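Local coordinates for type 2A phosphatase-associated protein 42 (Saccharomyces cerevisiae, PDB 2V0P), which inhibits the type 2A-like phosphatase Sit4, binds the catalytic subunits of this phosphatase family and takes part in negative regulation of TOR signalling in response to nitrogen source, at residues Leu146-Lys151 with Arg163-Glu168; Ser13-Lys18 with Asp76-Leu81; Asn113-Leu118 with Glu130-Phe135. One frame throughout, in Å; residues are numbered along the deposited sequence.

Contact 1 of 3, residues Leu146-Lys151 with Arg163-Glu168; sequences LYAQPK and RKEKIE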
loop_
_atom_site.group_PDB
_atom_site.type_symbol
_atom_site.label_atom_id
_atom_site.label_comp_id
_atom_site.label_asym_id
_atom_site.label_seq_id
_atom_site.Cartn_x
_atom_site.Cartn_y
_atom_site.Cartn_z
ATOM N N LEU A 146 10.396 8.784 -5.613
ATOM C CA LEU A 146 10.381 9.593 -4.455
ATOM C C LEU A 146 11.295 9.055 -3.347
ATOM O O LEU A 146 11.942 9.826 -2.629
ATOM C CB LEU A 146 8.942 9.659 -4.004
ATOM C CG LEU A 146 8.405 10.706 -3.087
ATOM C CD1 LEU A 146 8.431 12.140 -3.689
ATOM C CD2 LEU A 146 7.007 10.238 -2.784
ATOM N N TYR A 147 11.335 7.730 -3.227
ATOM C CA TYR A 147 12.208 7.020 -2.296
ATOM C C TYR A 147 12.686 5.768 -2.999
ATOM O O TYR A 147 12.004 5.260 -3.902
ATOM C CB TYR A 147 11.462 6.609 -1.033
ATOM C CG TYR A 147 10.926 7.728 -0.158
ATOM C CD1 TYR A 147 9.577 7.988 -0.102
ATOM C CD2 TYR A 147 11.780 8.475 0.638
ATOM C CE1 TYR A 147 9.067 8.975 0.698
ATOM C CE2 TYR A 147 11.296 9.487 1.443
ATOM C CZ TYR A 147 9.952 9.735 1.466
ATOM O OH TYR A 147 9.517 10.692 2.299
ATOM N N ALA A 148 13.853 5.268 -2.605
ATOM C CA ALA A 148 14.268 3.922 -3.000
ATOM C C ALA A 148 13.232 2.938 -2.446
ATOM O O ALA A 148 12.711 3.155 -1.355
ATOM C CB ALA A 148 15.647 3.625 -2.452
ATOM N N GLN A 149 12.901 1.883 -3.200
ATOM C CA GLN A 149 11.882 0.924 -2.761
ATOM C C GLN A 149 12.472 -0.493 -2.747
ATOM O O GLN A 149 13.281 -0.810 -3.605
ATOM C CB GLN A 149 10.653 0.954 -3.679
ATOM C CG GLN A 149 10.036 2.319 -3.919
ATOM C CD GLN A 149 9.203 2.860 -2.754
ATOM O OE1 GLN A 149 9.055 2.232 -1.698
ATOM N NE2 GLN A 149 8.669 4.042 -2.950
ATOM N N PRO A 150 12.087 -1.334 -1.774
ATOM C CA PRO A 150 12.707 -2.664 -1.786
ATOM C C PRO A 150 12.310 -3.390 -3.069
ATOM O O PRO A 150 11.157 -3.258 -3.515
ATOM C CB PRO A 150 12.094 -3.350 -0.567
ATOM C CG PRO A 150 10.845 -2.581 -0.272
ATOM C CD PRO A 150 11.114 -1.186 -0.683
ATOM N N LYS A 151 13.272 -4.078 -3.676
ATOM C CA LYS A 151 13.058 -4.869 -4.895
ATOM C C LYS A 151 12.010 -5.972 -4.713
ATOM O O LYS A 151 11.183 -6.206 -5.600
ATOM C CB LYS A 151 14.383 -5.483 -5.372
ATOM C CG LYS A 151 15.385 -4.472 -5.929
ATOM C CD LYS A 151 16.483 -5.148 -6.740
ATOM C CE LYS A 151 15.988 -5.581 -8.126
ATOM N NZ LYS A 151 16.893 -6.589 -8.760
ATOM N N ARG A 163 13.805 3.115 4.996
ATOM C CA ARG A 163 13.680 3.618 6.354
ATOM C C ARG A 163 14.644 4.806 6.598
ATOM O O ARG A 163 14.277 5.760 7.231
ATOM C CB ARG A 163 13.886 2.498 7.359
ATOM C CG ARG A 163 13.868 2.906 8.844
ATOM C CD ARG A 163 14.125 1.717 9.789
ATOM N NE ARG A 163 15.483 1.168 9.693
ATOM C CZ ARG A 163 15.963 0.142 10.398
ATOM N NH1 ARG A 163 15.208 -0.500 11.284
ATOM N NH2 ARG A 163 17.215 -0.262 10.211
ATOM N N LYS A 164 15.819 4.753 6.016
ATOM C CA LYS A 164 16.842 5.781 6.273
ATOM C C LYS A 164 16.341 7.103 5.718
ATOM O O LYS A 164 16.320 8.087 6.417
ATOM C CB LYS A 164 18.179 5.429 5.645
ATOM C CG LYS A 164 19.164 6.567 5.734
ATOM C CD LYS A 164 20.406 6.278 4.999
ATOM C CE LYS A 164 21.368 7.462 5.071
ATOM N NZ LYS A 164 20.983 8.412 4.015
ATOM N N GLU A 165 15.886 7.066 4.467
ATOM C CA GLU A 165 15.327 8.229 3.736
ATOM C C GLU A 165 14.041 8.847 4.355
ATOM O O GLU A 165 13.890 10.079 4.382
ATOM C CB GLU A 165 15.113 7.848 2.269
ATOM C CG GLU A 165 16.401 7.658 1.476
ATOM C CD GLU A 165 16.189 7.156 0.034
ATOM O OE1 GLU A 165 15.046 7.249 -0.510
ATOM O OE2 GLU A 165 17.188 6.681 -0.561
ATOM N N LYS A 166 13.158 8.010 4.862
ATOM C CA LYS A 166 11.991 8.370 5.652
ATOM C C LYS A 166 12.319 9.055 6.979
ATOM O O LYS A 166 11.763 10.155 7.292
ATOM C CB LYS A 166 11.056 7.151 5.876
ATOM C CG LYS A 166 10.269 6.658 4.628
ATOM C CD LYS A 166 9.263 7.671 4.074
ATOM C CE LYS A 166 7.807 7.405 4.473
ATOM N NZ LYS A 166 7.250 6.186 3.804
ATOM N N ILE A 167 13.262 8.472 7.716
ATOM C CA ILE A 167 13.700 9.007 8.991
ATOM C C ILE A 167 14.285 10.421 8.768
ATOM O O ILE A 167 14.005 11.299 9.525
ATOM C CB ILE A 167 14.731 8.124 9.665
ATOM C CG1 ILE A 167 14.052 6.916 10.347
ATOM C CG2 ILE A 167 15.514 8.917 10.711
ATOM C CD1 ILE A 167 14.988 5.916 10.942
ATOM N N GLU A 168 15.030 10.606 7.688
ATOM C CA GLU A 168 15.601 11.915 7.331
ATOM C C GLU A 168 14.561 12.965 6.987
ATOM O O GLU A 168 14.699 14.106 7.410
ATOM C CB GLU A 168 16.613 11.793 6.210
ATOM C CG GLU A 168 17.840 11.075 6.614
ATOM C CD GLU A 168 18.778 10.766 5.453
ATOM O OE1 GLU A 168 18.356 10.880 4.273
ATOM O OE2 GLU A 168 19.944 10.430 5.733
#

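Contact 2 of 3, residues Ser13-Lys18 with Asp76-Leu81; sequences SLYSTK and DYYLGL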
loop_
_atom_site.group_PDB
_atom_site.type_symbol
_atom_site.label_atom_id
_atom_site.label_comp_id
_atom_site.label_asym_id
_atom_site.label_seq_id
_atom_site.Cartn_x
_atom_site.Cartn_y
_atom_site.Cartn_z
ATOM N N SER A 13 -8.541 29.878 6.606
ATOM C CA SER A 13 -9.378 29.683 7.763
ATOM C C SER A 13 -10.483 28.625 7.529
ATOM O O SER A 13 -10.768 27.852 8.406
ATOM C CB SER A 13 -9.965 31.005 8.190
ATOM O OG SER A 13 -10.675 30.866 9.391
ATOM N N LEU A 14 -11.103 28.628 6.355
ATOM C CA LEU A 14 -12.124 27.640 6.037
ATOM C C LEU A 14 -11.471 26.261 6.071
ATOM O O LEU A 14 -11.998 25.374 6.672
ATOM C CB LEU A 14 -12.775 27.899 4.681
ATOM C CG LEU A 14 -13.757 29.074 4.618
ATOM C CD1 LEU A 14 -14.118 29.373 3.180
ATOM C CD2 LEU A 14 -14.993 28.800 5.445
ATOM N N TYR A 15 -10.310 26.153 5.459
ATOM C CA TYR A 15 -9.513 24.950 5.457
ATOM C C TYR A 15 -9.252 24.438 6.870
ATOM O O TYR A 15 -9.642 23.336 7.181
ATOM C CB TYR A 15 -8.197 25.112 4.680
ATOM C CG TYR A 15 -7.393 23.833 4.719
ATOM C CD1 TYR A 15 -7.793 22.712 3.949
ATOM C CD2 TYR A 15 -6.308 23.699 5.561
ATOM C CE1 TYR A 15 -7.081 21.508 3.991
ATOM C CE2 TYR A 15 -5.569 22.482 5.631
ATOM C CZ TYR A 15 -5.973 21.399 4.845
ATOM O OH TYR A 15 -5.271 20.225 4.912
ATOM N N SER A 16 -8.637 25.261 7.726
ATOM C CA SER A 16 -8.264 24.837 9.067
ATOM C C SER A 16 -9.414 24.517 9.973
ATOM O O SER A 16 -9.314 23.616 10.773
ATOM C CB SER A 16 -7.342 25.870 9.761
ATOM O OG SER A 16 -6.170 25.997 9.018
ATOM N N THR A 17 -10.501 25.268 9.860
ATOM C CA THR A 17 -11.588 25.156 10.769
ATOM C C THR A 17 -12.604 24.083 10.335
ATOM O O THR A 17 -13.228 23.474 11.177
ATOM C CB THR A 17 -12.282 26.504 10.979
ATOM O OG1 THR A 17 -12.749 27.008 9.727
ATOM C CG2 THR A 17 -11.306 27.518 11.584
ATOM N N LYS A 18 -12.739 23.847 9.036
ATOM C CA LYS A 18 -13.852 23.051 8.531
ATOM C C LYS A 18 -13.507 22.005 7.504
ATOM O O LYS A 18 -14.278 21.076 7.313
ATOM C CB LYS A 18 -14.972 23.957 7.944
ATOM C CG LYS A 18 -15.635 24.825 8.943
ATOM C CD LYS A 18 -16.952 25.345 8.436
ATOM C CE LYS A 18 -17.811 25.854 9.585
ATOM N NZ LYS A 18 -18.289 24.733 10.448
ATOM N N ASP A 76 -0.766 27.012 -4.497
ATOM C CA ASP A 76 -0.791 25.651 -5.000
ATOM C C ASP A 76 -0.740 24.589 -3.896
ATOM O O ASP A 76 -1.312 23.496 -4.092
ATOM C CB ASP A 76 0.309 25.436 -5.984
ATOM C CG ASP A 76 0.158 26.288 -7.204
ATOM O OD1 ASP A 76 -0.945 26.269 -7.774
ATOM O OD2 ASP A 76 1.147 26.968 -7.566
ATOM N N TYR A 77 -0.064 24.877 -2.759
ATOM C CA TYR A 77 -0.041 23.971 -1.670
ATOM C C TYR A 77 -1.493 23.742 -1.171
ATOM O O TYR A 77 -1.909 22.600 -0.979
ATOM C CB TYR A 77 0.846 24.427 -0.525
ATOM C CG TYR A 77 0.771 23.662 0.769
ATOM C CD1 TYR A 77 1.331 22.340 0.915
ATOM C CD2 TYR A 77 0.182 24.228 1.890
ATOM C CE1 TYR A 77 1.257 21.684 2.127
ATOM C CE2 TYR A 77 0.149 23.556 3.064
ATOM C CZ TYR A 77 0.706 22.245 3.145
ATOM O OH TYR A 77 0.656 21.610 4.296
ATOM N N TYR A 78 -2.228 24.842 -0.986
ATOM C CA TYR A 78 -3.523 24.781 -0.431
ATOM C C TYR A 78 -4.509 24.086 -1.464
ATOM O O TYR A 78 -5.400 23.409 -1.060
ATOM C CB TYR A 78 -3.980 26.199 -0.003
ATOM C CG TYR A 78 -3.494 26.526 1.383
ATOM C CD1 TYR A 78 -2.445 27.373 1.589
ATOM C CD2 TYR A 78 -4.053 25.895 2.485
ATOM C CE1 TYR A 78 -2.002 27.646 2.830
ATOM C CE2 TYR A 78 -3.593 26.139 3.756
ATOM C CZ TYR A 78 -2.565 27.027 3.913
ATOM O OH TYR A 78 -2.103 27.312 5.168
ATOM N N LEU A 79 -4.316 24.304 -2.746
ATOM C CA LEU A 79 -5.078 23.636 -3.766
ATOM C C LEU A 79 -4.802 22.114 -3.661
ATOM O O LEU A 79 -5.718 21.337 -3.685
ATOM C CB LEU A 79 -4.788 24.185 -5.160
ATOM C CG LEU A 79 -5.370 25.549 -5.665
ATOM C CD1 LEU A 79 -4.829 25.775 -6.987
ATOM C CD2 LEU A 79 -6.857 25.585 -5.725
ATOM N N GLY A 80 -3.537 21.736 -3.517
ATOM C CA GLY A 80 -3.161 20.339 -3.220
ATOM C C GLY A 80 -3.943 19.699 -2.109
ATOM O O GLY A 80 -4.512 18.631 -2.289
ATOM N N LEU A 81 -3.976 20.355 -0.983
ATOM C CA LEU A 81 -4.647 19.906 0.185
ATOM C C LEU A 81 -6.199 19.810 -0.008
ATOM O O LEU A 81 -6.846 18.845 0.432
ATOM C CB LEU A 81 -4.330 20.808 1.329
ATOM C CG LEU A 81 -2.941 20.856 1.918
ATOM C CD1 LEU A 81 -2.971 21.882 2.987
ATOM C CD2 LEU A 81 -2.554 19.463 2.466
#

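Contact 3 of 3, residues Asn113-Leu118 with Glu130-Phe135; sequences NFLTLL and EKLGNF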
loop_
_atom_site.group_PDB
_atom_site.type_symbol
_atom_site.label_atom_id
_atom_site.label_comp_id
_atom_site.label_asym_id
_atom_site.label_seq_id
_atom_site.Cartn_x
_atom_site.Cartn_y
_atom_site.Cartn_z
ATOM N N ASN A 113 3.440 21.750 -8.756
ATOM C CA ASN A 113 3.404 23.184 -9.047
ATOM C C ASN A 113 4.000 24.012 -7.897
ATOM O O ASN A 113 4.882 24.765 -8.131
ATOM C CB ASN A 113 1.949 23.599 -9.335
ATOM C CG ASN A 113 1.461 23.102 -10.656
ATOM O OD1 ASN A 113 2.229 22.594 -11.425
ATOM N ND2 ASN A 113 0.161 23.287 -10.952
ATOM N N PHE A 114 3.548 23.784 -6.665
ATOM C CA PHE A 114 4.010 24.453 -5.488
ATOM C C PHE A 114 5.557 24.295 -5.318
ATOM O O PHE A 114 6.194 25.245 -5.170
ATOM C CB PHE A 114 3.255 23.976 -4.276
ATOM C CG PHE A 114 3.787 24.475 -2.951
ATOM C CD1 PHE A 114 3.868 25.860 -2.660
ATOM C CD2 PHE A 114 4.164 23.574 -1.969
ATOM C CE1 PHE A 114 4.358 26.310 -1.455
ATOM C CE2 PHE A 114 4.636 24.050 -0.686
ATOM C CZ PHE A 114 4.746 25.440 -0.458
ATOM N N LEU A 115 6.101 23.078 -5.380
ATOM C CA LEU A 115 7.521 22.844 -5.215
ATOM C C LEU A 115 8.301 23.445 -6.351
ATOM O O LEU A 115 9.376 23.996 -6.161
ATOM C CB LEU A 115 7.842 21.308 -5.074
ATOM C CG LEU A 115 7.116 20.582 -3.952
ATOM C CD1 LEU A 115 7.448 19.052 -3.955
ATOM C CD2 LEU A 115 7.305 21.126 -2.555
ATOM N N THR A 116 7.781 23.334 -7.548
ATOM C CA THR A 116 8.446 23.850 -8.650
ATOM C C THR A 116 8.580 25.413 -8.487
ATOM O O THR A 116 9.627 25.988 -8.777
ATOM C CB THR A 116 7.705 23.506 -9.856
ATOM O OG1 THR A 116 7.815 22.081 -10.055
ATOM C CG2 THR A 116 8.239 24.251 -11.064
ATOM N N LEU A 117 7.521 26.015 -7.962
ATOM C CA LEU A 117 7.468 27.463 -7.738
ATOM C C LEU A 117 8.508 27.836 -6.705
ATOM O O LEU A 117 9.230 28.789 -6.934
ATOM C CB LEU A 117 6.094 27.901 -7.259
ATOM C CG LEU A 117 5.879 29.410 -6.987
ATOM C CD1 LEU A 117 6.024 30.170 -8.229
ATOM C CD2 LEU A 117 4.515 29.577 -6.453
ATOM N N LEU A 118 8.599 27.087 -5.602
ATOM C CA LEU A 118 9.599 27.384 -4.580
ATOM C C LEU A 118 11.020 27.233 -5.124
ATOM O O LEU A 118 11.907 28.073 -4.860
ATOM C CB LEU A 118 9.433 26.560 -3.320
ATOM C CG LEU A 118 8.219 26.702 -2.444
ATOM C CD1 LEU A 118 8.284 25.644 -1.354
ATOM C CD2 LEU A 118 8.135 28.080 -1.840
ATOM N N GLU A 130 15.704 17.224 -4.048
ATOM C CA GLU A 130 16.266 16.002 -4.602
ATOM C C GLU A 130 15.136 15.073 -5.062
ATOM O O GLU A 130 15.216 14.466 -6.118
ATOM C CB GLU A 130 17.129 15.314 -3.569
ATOM C CG GLU A 130 18.007 14.259 -4.155
ATOM C CD GLU A 130 18.349 13.185 -3.146
ATOM O OE1 GLU A 130 17.709 13.159 -2.069
ATOM O OE2 GLU A 130 19.245 12.367 -3.429
ATOM N N LYS A 131 14.103 14.995 -4.245
ATOM C CA LYS A 131 12.880 14.248 -4.546
ATOM C C LYS A 131 12.166 14.794 -5.746
ATOM O O LYS A 131 11.886 14.043 -6.665
ATOM C CB LYS A 131 11.976 14.195 -3.341
ATOM C CG LYS A 131 12.563 13.459 -2.179
ATOM C CD LYS A 131 11.558 13.239 -1.122
ATOM C CE LYS A 131 12.177 12.885 0.229
ATOM N NZ LYS A 131 13.330 11.974 0.104
ATOM N N LEU A 132 11.936 16.113 -5.779
ATOM C CA LEU A 132 11.359 16.793 -6.952
ATOM C C LEU A 132 12.103 16.479 -8.235
ATOM O O LEU A 132 11.496 16.230 -9.273
ATOM C CB LEU A 132 11.317 18.325 -6.736
ATOM C CG LEU A 132 10.627 19.117 -7.851
ATOM C CD1 LEU A 132 9.117 18.828 -7.853
ATOM C CD2 LEU A 132 10.890 20.622 -7.733
ATOM N N GLY A 133 13.428 16.520 -8.166
ATOM C CA GLY A 133 14.263 16.229 -9.295
ATOM C C GLY A 133 14.194 14.786 -9.772
ATOM O O GLY A 133 14.420 14.523 -10.936
ATOM N N ASN A 134 13.880 13.860 -8.885
ATOM C CA ASN A 134 13.856 12.456 -9.258
ATOM C C ASN A 134 12.699 12.047 -10.201
ATOM O O ASN A 134 12.692 10.925 -10.725
ATOM C CB ASN A 134 13.890 11.565 -8.007
ATOM C CG ASN A 134 15.233 11.620 -7.271
ATOM O OD1 ASN A 134 16.286 11.850 -7.867
ATOM N ND2 ASN A 134 15.190 11.383 -5.979
ATOM N N PHE A 135 11.740 12.951 -10.418
ATOM C CA PHE A 135 10.641 12.674 -11.324
ATOM C C PHE A 135 11.148 12.815 -12.741
ATOM O O PHE A 135 11.531 13.905 -13.152
ATOM C CB PHE A 135 9.458 13.608 -11.091
ATOM C CG PHE A 135 8.955 13.621 -9.676
ATOM C CD1 PHE A 135 8.877 12.459 -8.940
ATOM C CD2 PHE A 135 8.543 14.808 -9.091
ATOM C CE1 PHE A 135 8.413 12.477 -7.637
ATOM C CE2 PHE A 135 8.072 14.831 -7.793
ATOM C CZ PHE A 135 8.005 13.666 -7.066
#

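Contact 1 of 3, residues Leu146-Lys151 with Arg163-Glu168
Glu165 reaches from its helix to the loop at Tyr147 and Ala148, and Glu165 OE1 makes the closest approaches to the loop. Ala148 N donates to Glu165 OE1 at 3.1 Å in a fairly straight bond (159° at the hydrogen), meeting it on the syn side but somewhat out of the carboxylate plane. The same OE1 lies 3.4 Å from Tyr147 CA and sits at the edge of the tyrosine ring, in its plane, 3.7 Å from Tyr147 CD2. Ring and carboxylate are nearly coplanar, their planes 29° apart, and the two side chains run antiparallel alongside each other. The second oxygen, Glu165 OE2, rests 3.9 Å from Ala148 CB. An extended chain beyond CG (chi2 175°) carries the carboxylate straight out from the helix to the loop.

Over one face of the ring comes Lys166. Its CD makes a CH-pi contact 3.8 Å from the Tyr147 centroid, displaced toward the hydroxyl end, where it is 3.4 Å from Tyr147 CZ. The lysine lies roughly perpendicular to the tyrosine, its chain bent repeatedly.

In this all-helical tetratricopeptide repeat-like domain, the N-terminal part of Tap42, the contact turns the loop after the short helix 143-146 back onto the long helix 156-186 that it leads into. Further out, Tyr147 also packs against Ile216 and Glu220 of helix 199-231, and Glu220 forms a salt bridge with Lys166 NZ, consistent with the path of the lysine chain across the ring. The same ammonium pairs with Glu165 of the second subunit, bringing this side of the helix into the dimer contact. On the loop side, Gln149 NE2 donates to Leu143 O, tying the chain just past Ala148 to the preceding helix.

Contact 2 of 3, residues Ser13-Lys18 with Asp76-Leu81
Tyr15 of helix 4-19 projects into the buried core of the tetratricopeptide repeat-like domain and meets Tyr78 and Leu81, about one helical turn apart on helix 75-83. The two helices stand well apart, their closest alpha carbons being Tyr15 CA and Tyr78 CA at 8.4 Å, and no hydrogen bond links the two segments: side chains bridge the gap.

The aromatic component is an offset edge-to-face pair. Tyr78 turns its edge toward the face of Tyr15, with the planes at 77° and the centroids 5.9 Å apart. The nearest carbons of the pair are Tyr15 CD2 and Tyr78 CE2, at 4.1 Å; seen from the other ring, Tyr15 CD2 lies at the edge of Tyr78, near its plane. Tyr15 can reach this far because its CG is anti to the backbone N (chi1 179°), which sends the ring out toward helix 75-83. Tyr77 CD2 lies over the centre of one face of Tyr78, which would restrict its rotation, and the Tyr77 ring in turn carries Leu81 CG over one of its own faces, offset toward the rim. Outside the two segments, Tyr77 stacks on Phe211 and its hydroxyl is hydrogen-bonded to Asp214, so the cluster continues into helix 199-231. Tyr78 also touches Leu42 of helix 29-52.

The aliphatic component belongs to Leu81, which crosses Tyr15 at about a right angle and supports the phenol end of the ring. Leu81 CB is 3.9 Å from Tyr15 CE1, while the methyl Leu81 CD1 comes obliquely to 3.6 Å from Tyr15 CZ. Around the hydroxyl both methyls close in, with Leu81 CD2 at 3.7 Å from Tyr15 OH and Leu81 CD1 at 3.4 Å.

Contact 3 of 3, residues Asn113-Leu118 with Glu130-Phe135
Beside Leu132, which meets Leu115 and Thr116 across the two helices, the nearby flat group is the phenyl ring of Phe135: the carbonyl oxygen Lys131 O lies over the centre of one face, 3.8 Å above the plane. The ring hardly touches 113-118 itself. It packs instead on Ile112, one residue before that segment, and on Glu145 and Leu146 of helix 143-146.

The contact proper is aliphatic and centred on one leucine. Leu132 CG is anti to the backbone N (chi1 -175°), and both methyls thereby reach the wall of the neighbouring helix. Leu132 CD1 touches the stem of Leu115, 3.9 Å from Leu115 CB. The other methyl, Leu132 CD2, lies 4.0 Å from the backbone oxygen Leu115 O, so the fork rests partly on main chain.

Helices 93-120 and 126-133 are joined by a short connection and pack as neighbours in this tetratricopeptide repeat-like domain; at their closest, Leu115 CA and Leu132 CA are 7.4 Å apart. Leu132 also packs on Ile112 and Gln119, about a turn before and a turn after Leu115, and on Leu124 in the connection. It thus fits against the surface of the longer helix over about two turns.

The threonine side chain of Thr116 lies roughly perpendicular to that of Leu132, with Thr116 OG1 4.1 Å from Leu132 CD2. This is van der Waals packing only; the hydroxyl is hydrogen-bonded to Ile112 O in its own helix.

Along the chain the contacts come in the order 2, 3, 1, each closing before the next opens. Contact 2 joins the first helix, 4-19, to helix 75-83; contact 3 pairs helix 93-120 with helix 126-133; contact 1 folds the loop after helix 143-146 onto helix 156-186. Contacts 2 and 3 have centres 20 Å apart yet touch, through Asp76 and Tyr77 against Asn113 and Phe114. Contacts 3 and 1, 18 Å between centres, touch where Lys131 and Phe135 meet Leu146 and Tyr147. Contacts 1 and 2 have centres 28 Å apart and do not touch. Helix 199-231 packs against all three, running through a single helical domain whose contact 1 end also meets the second subunit.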